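Local coordinates for protein Cif-like 1 (Burkholderia cenocepacia, PDB 7JQY) that probably hydrolyses epoxides as a Cif-like enzyme with an alpha/beta hydrolase fold, and assembles into an octamer, at residues R106-V109 / H110-A114; Q166-H169 / F170-Q174. The protein carries 1 engineered substitution. All coordinates share one frame; numbering follows the deposited sequence.

In the fold
Both contacts are local, made between neighbouring turns of one chain, and both are partly buried. They lie on opposite sides of the chain's centre. About 23 Å separates their nearest atoms, and they do not touch. Interaction 1 closes helix 98-111, which packs on the central sheet through aliphatic side chains. A histidine and an arginine that share an acid lie on the side near helix 124-135. Interaction 2 belongs to the helical lid, which is inserted in sequence between strands 140-146 and 250-255. Its chemistry is mainly aromatic, with rings meeting edge to face and water joining the backbone. Only interaction 2 also packs on a second subunit; no other chain touches interaction 1.

Interaction 1: R106-V109 / H110-A114; sequences RALV and HQLGA
R106 and H110 lie one helical turn apart, and their torsions bring them together. The R106 chain starts opposite its backbone N (chi1 -178°) and runs extended to NE. H110 CG stays beside its own backbone N (chi1 -71°), which lays the ring against R106 O and the R106 side chain. H110 CE1 sits over one face of the guanidinium, near the rim, 3.5 Å from R106 NH2. The two planes are 67° apart, so this is not a parallel stack. H110 NE2 also touches R106 CG at 3.4 Å. E139 joins their polar ends: it forms a salt bridge with R106 NH2 and a hydrogen bond with H110 NE2. This shared acid probably limits rotation of both groups.

The backbone bond H110 N to R106 O, 2.9 Å, ties the same pair. On the sheet side, L108 and L112 lie side by side, with CD2 of L108 3.9 Å from CD1 of L112. Both touch Y40 of strand 37-43. V109 CG1 meets A114 CB at 3.7 Å, and both residues pack on M50 of strand 50-54.

The helix then ends. A114 N bonds to V109 O at 3.2 Å, and G113 N to H110 O at 3.1 Å. G113 has positive phi. Together these features form a Schellman motif, which ends helix 98-111 of the alpha/beta hydrolase fold ahead of strand 117-122.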
# COMPACT_ATOMS: atom_id res chain seq x y z
N ARG B 106 -23.55 -34.75 -6.54
CA ARG B 106 -24.00 -36.13 -6.64
C ARG B 106 -22.86 -37.11 -6.40
O ARG B 106 -23.04 -38.12 -5.71
CB ARG B 106 -24.65 -36.36 -8.00
CG ARG B 106 -25.19 -37.76 -8.18
CD ARG B 106 -26.03 -37.84 -9.42
NE ARG B 106 -26.60 -39.16 -9.61
CZ ARG B 106 -26.20 -40.01 -10.55
NH1 ARG B 106 -25.16 -39.70 -11.32
NH2 ARG B 106 -26.79 -41.19 -10.66
N ALA B 107 -21.68 -36.84 -6.96
CA ALA B 107 -20.55 -37.75 -6.76
C ALA B 107 -20.17 -37.86 -5.29
O ALA B 107 -19.85 -38.95 -4.81
CB ALA B 107 -19.35 -37.30 -7.59
N LEU B 108 -20.25 -36.74 -4.56
CA LEU B 108 -19.92 -36.76 -3.13
C LEU B 108 -20.97 -37.51 -2.33
O LEU B 108 -20.63 -38.24 -1.39
CB LEU B 108 -19.79 -35.31 -2.63
CG LEU B 108 -19.59 -35.01 -1.13
CD1 LEU B 108 -18.86 -33.69 -0.97
CD2 LEU B 108 -20.90 -34.99 -0.35
N VAL B 109 -22.25 -37.35 -2.68
CA VAL B 109 -23.29 -38.11 -1.99
C VAL B 109 -23.11 -39.60 -2.24
O VAL B 109 -23.29 -40.42 -1.33
CB VAL B 109 -24.69 -37.64 -2.46
CG1 VAL B 109 -25.76 -38.59 -1.93
CG2 VAL B 109 -24.96 -36.20 -2.02
N HIS B 110 -22.77 -39.97 -3.47
CA HIS B 110 -22.54 -41.37 -3.78
C HIS B 110 -21.33 -41.92 -3.04
O HIS B 110 -21.33 -43.07 -2.61
CB HIS B 110 -22.42 -41.55 -5.29
CG HIS B 110 -23.71 -41.36 -6.02
ND1 HIS B 110 -24.01 -41.99 -7.21
CD2 HIS B 110 -24.81 -40.61 -5.71
CE1 HIS B 110 -25.22 -41.64 -7.61
NE2 HIS B 110 -25.73 -40.80 -6.71
N GLN B 111 -20.29 -41.10 -2.85
CA GLN B 111 -19.13 -41.55 -2.10
C GLN B 111 -19.45 -41.77 -0.63
O GLN B 111 -18.80 -42.59 0.02
CB GLN B 111 -17.98 -40.55 -2.21
CG GLN B 111 -17.20 -40.61 -3.50
CD GLN B 111 -15.88 -39.88 -3.37
OE1 GLN B 111 -15.48 -39.48 -2.27
NE2 GLN B 111 -15.19 -39.68 -4.50
N LEU B 112 -20.47 -41.10 -0.11
CA LEU B 112 -20.86 -41.29 1.28
C LEU B 112 -21.84 -42.44 1.44
O LEU B 112 -22.33 -42.66 2.55
CB LEU B 112 -21.48 -40.01 1.84
CG LEU B 112 -20.50 -38.85 1.99
CD1 LEU B 112 -21.17 -37.63 2.56
CD2 LEU B 112 -19.34 -39.29 2.88
N GLY B 113 -22.10 -43.19 0.38
CA GLY B 113 -22.93 -44.36 0.48
C GLY B 113 -24.41 -44.10 0.32
O GLY B 113 -25.21 -45.03 0.47
N ALA B 114 -24.80 -42.87 0.04
CA ALA B 114 -26.22 -42.58 -0.08
C ALA B 114 -26.65 -42.56 -1.54
O ALA B 114 -25.85 -42.35 -2.46
CB ALA B 114 -26.56 -41.23 0.57

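Interaction 2: Q166-H169 / F170-Q174; sequences QIWH and FGLHQ
H169, F170 and H173 form an aromatic cluster in the helical lid of the alpha/beta hydrolase fold. Both ring pairs within it are T-shaped. F170 points its edge at the face of H169, with the planes at 80°. H169 in turn points its edge at the face of H173, with the planes at 74°. In this second pair H169 CD2 comes 3.6 Å from H173 CE1.

I167 covers one face of the F170 ring. Its CB lies 3.8 Å from the F170 ring centroid, almost on the ring normal, which makes a CH-pi contact. H169 CB does the same more loosely over the H173 ring. H169 holds CG between its backbone N and carbonyl carbon (chi1 61°), and this places the imidazole between F170 and H173. W168 CZ3 packs 4.2 Å from L172 CD2.

H173 N bonds to H169 O at 2.9 Å. F170 N reaches I167 O at 3.1 Å from above the carbonyl plane.

Further out, Y190 OH is hydrogen-bonded to H173 NE2, and W57 meets the H173 ring edge to face. The H169 side chain lies near, without touching, a probable nucleophile elbow whose serine, S123, is engineered. W168 and L172 also touch a second subunit. Water 2 donates a hydrogen bond to W168 O at 3.2 Å and accepts one from G171 N at 3.1 Å.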
# COMPACT_ATOMS: atom_id res chain seq x y z
N GLN B 166 -31.41 -4.88 -7.64
CA GLN B 166 -30.81 -5.87 -6.75
C GLN B 166 -29.91 -6.86 -7.48
O GLN B 166 -29.28 -7.69 -6.82
CB GLN B 166 -31.90 -6.65 -6.02
CG GLN B 166 -32.89 -5.78 -5.27
CD GLN B 166 -32.38 -5.34 -3.92
OE1 GLN B 166 -32.27 -6.15 -3.00
NE2 GLN B 166 -32.05 -4.05 -3.79
N ILE B 167 -29.82 -6.79 -8.81
CA ILE B 167 -28.90 -7.62 -9.57
C ILE B 167 -27.92 -6.73 -10.32
O ILE B 167 -27.36 -7.14 -11.34
CB ILE B 167 -29.65 -8.57 -10.52
CG1 ILE B 167 -30.49 -7.79 -11.53
CG2 ILE B 167 -30.54 -9.52 -9.74
CD1 ILE B 167 -30.99 -8.63 -12.69
N TRP B 168 -27.66 -5.53 -9.79
CA TRP B 168 -26.67 -4.65 -10.39
C TRP B 168 -25.32 -5.34 -10.56
O TRP B 168 -24.58 -5.05 -11.51
CB TRP B 168 -26.49 -3.39 -9.53
CG TRP B 168 -25.76 -3.65 -8.23
CD1 TRP B 168 -26.33 -3.90 -7.01
CD2 TRP B 168 -24.34 -3.70 -8.02
NE1 TRP B 168 -25.35 -4.10 -6.06
CE2 TRP B 168 -24.12 -3.99 -6.66
CE3 TRP B 168 -23.23 -3.54 -8.86
CZ2 TRP B 168 -22.85 -4.11 -6.11
CZ3 TRP B 168 -21.96 -3.66 -8.32
CH2 TRP B 168 -21.78 -3.94 -6.96
N HIS B 169 -25.00 -6.27 -9.66
CA HIS B 169 -23.68 -6.88 -9.60
C HIS B 169 -23.48 -7.97 -10.65
O HIS B 169 -22.35 -8.43 -10.82
CB HIS B 169 -23.44 -7.43 -8.19
CG HIS B 169 -24.42 -8.48 -7.78
ND1 HIS B 169 -25.76 -8.21 -7.55
CD2 HIS B 169 -24.26 -9.81 -7.56
CE1 HIS B 169 -26.38 -9.33 -7.21
NE2 HIS B 169 -25.49 -10.32 -7.21
N PHE B 170 -24.54 -8.40 -11.33
CA PHE B 170 -24.40 -9.39 -12.39
C PHE B 170 -23.41 -8.90 -13.45
O PHE B 170 -22.54 -9.65 -13.91
CB PHE B 170 -25.75 -9.68 -13.04
CG PHE B 170 -26.62 -10.63 -12.25
CD1 PHE B 170 -26.44 -10.80 -10.89
CD2 PHE B 170 -27.62 -11.35 -12.88
CE1 PHE B 170 -27.24 -11.67 -10.17
CE2 PHE B 170 -28.42 -12.22 -12.17
CZ PHE B 170 -28.24 -12.38 -10.81
N GLY B 171 -23.54 -7.63 -13.85
CA GLY B 171 -22.62 -7.09 -14.84
C GLY B 171 -21.18 -7.11 -14.38
O GLY B 171 -20.30 -7.64 -15.07
N LEU B 172 -20.91 -6.53 -13.21
CA LEU B 172 -19.53 -6.45 -12.71
C LEU B 172 -18.93 -7.84 -12.55
O LEU B 172 -17.81 -8.09 -12.99
CB LEU B 172 -19.49 -5.69 -11.39
CG LEU B 172 -18.14 -5.79 -10.66
CD1 LEU B 172 -17.05 -5.11 -11.47
CD2 LEU B 172 -18.20 -5.22 -9.25
N HIS B 173 -19.67 -8.75 -11.92
CA HIS B 173 -19.13 -10.08 -11.69
C HIS B 173 -18.85 -10.80 -12.99
O HIS B 173 -17.98 -11.68 -13.04
CB HIS B 173 -20.10 -10.89 -10.83
CG HIS B 173 -20.17 -10.43 -9.41
ND1 HIS B 173 -20.80 -11.16 -8.43
CD2 HIS B 173 -19.68 -9.32 -8.82
CE1 HIS B 173 -20.70 -10.51 -7.28
NE2 HIS B 173 -20.03 -9.39 -7.49
N GLN B 174 -19.53 -10.43 -14.07
CA GLN B 174 -19.30 -11.09 -15.34
C GLN B 174 -18.12 -10.50 -16.11
O GLN B 174 -17.80 -11.01 -17.18
CB GLN B 174 -20.56 -11.05 -16.20
CG GLN B 174 -21.58 -12.10 -15.82
CD GLN B 174 -22.94 -11.87 -16.48
OE1 GLN B 174 -23.19 -10.80 -17.02
NE2 GLN B 174 -23.81 -12.87 -16.42
O HOH W 1 -22.42 -3.63 -12.68
O HOH W 2 -26.04 -5.90 -14.28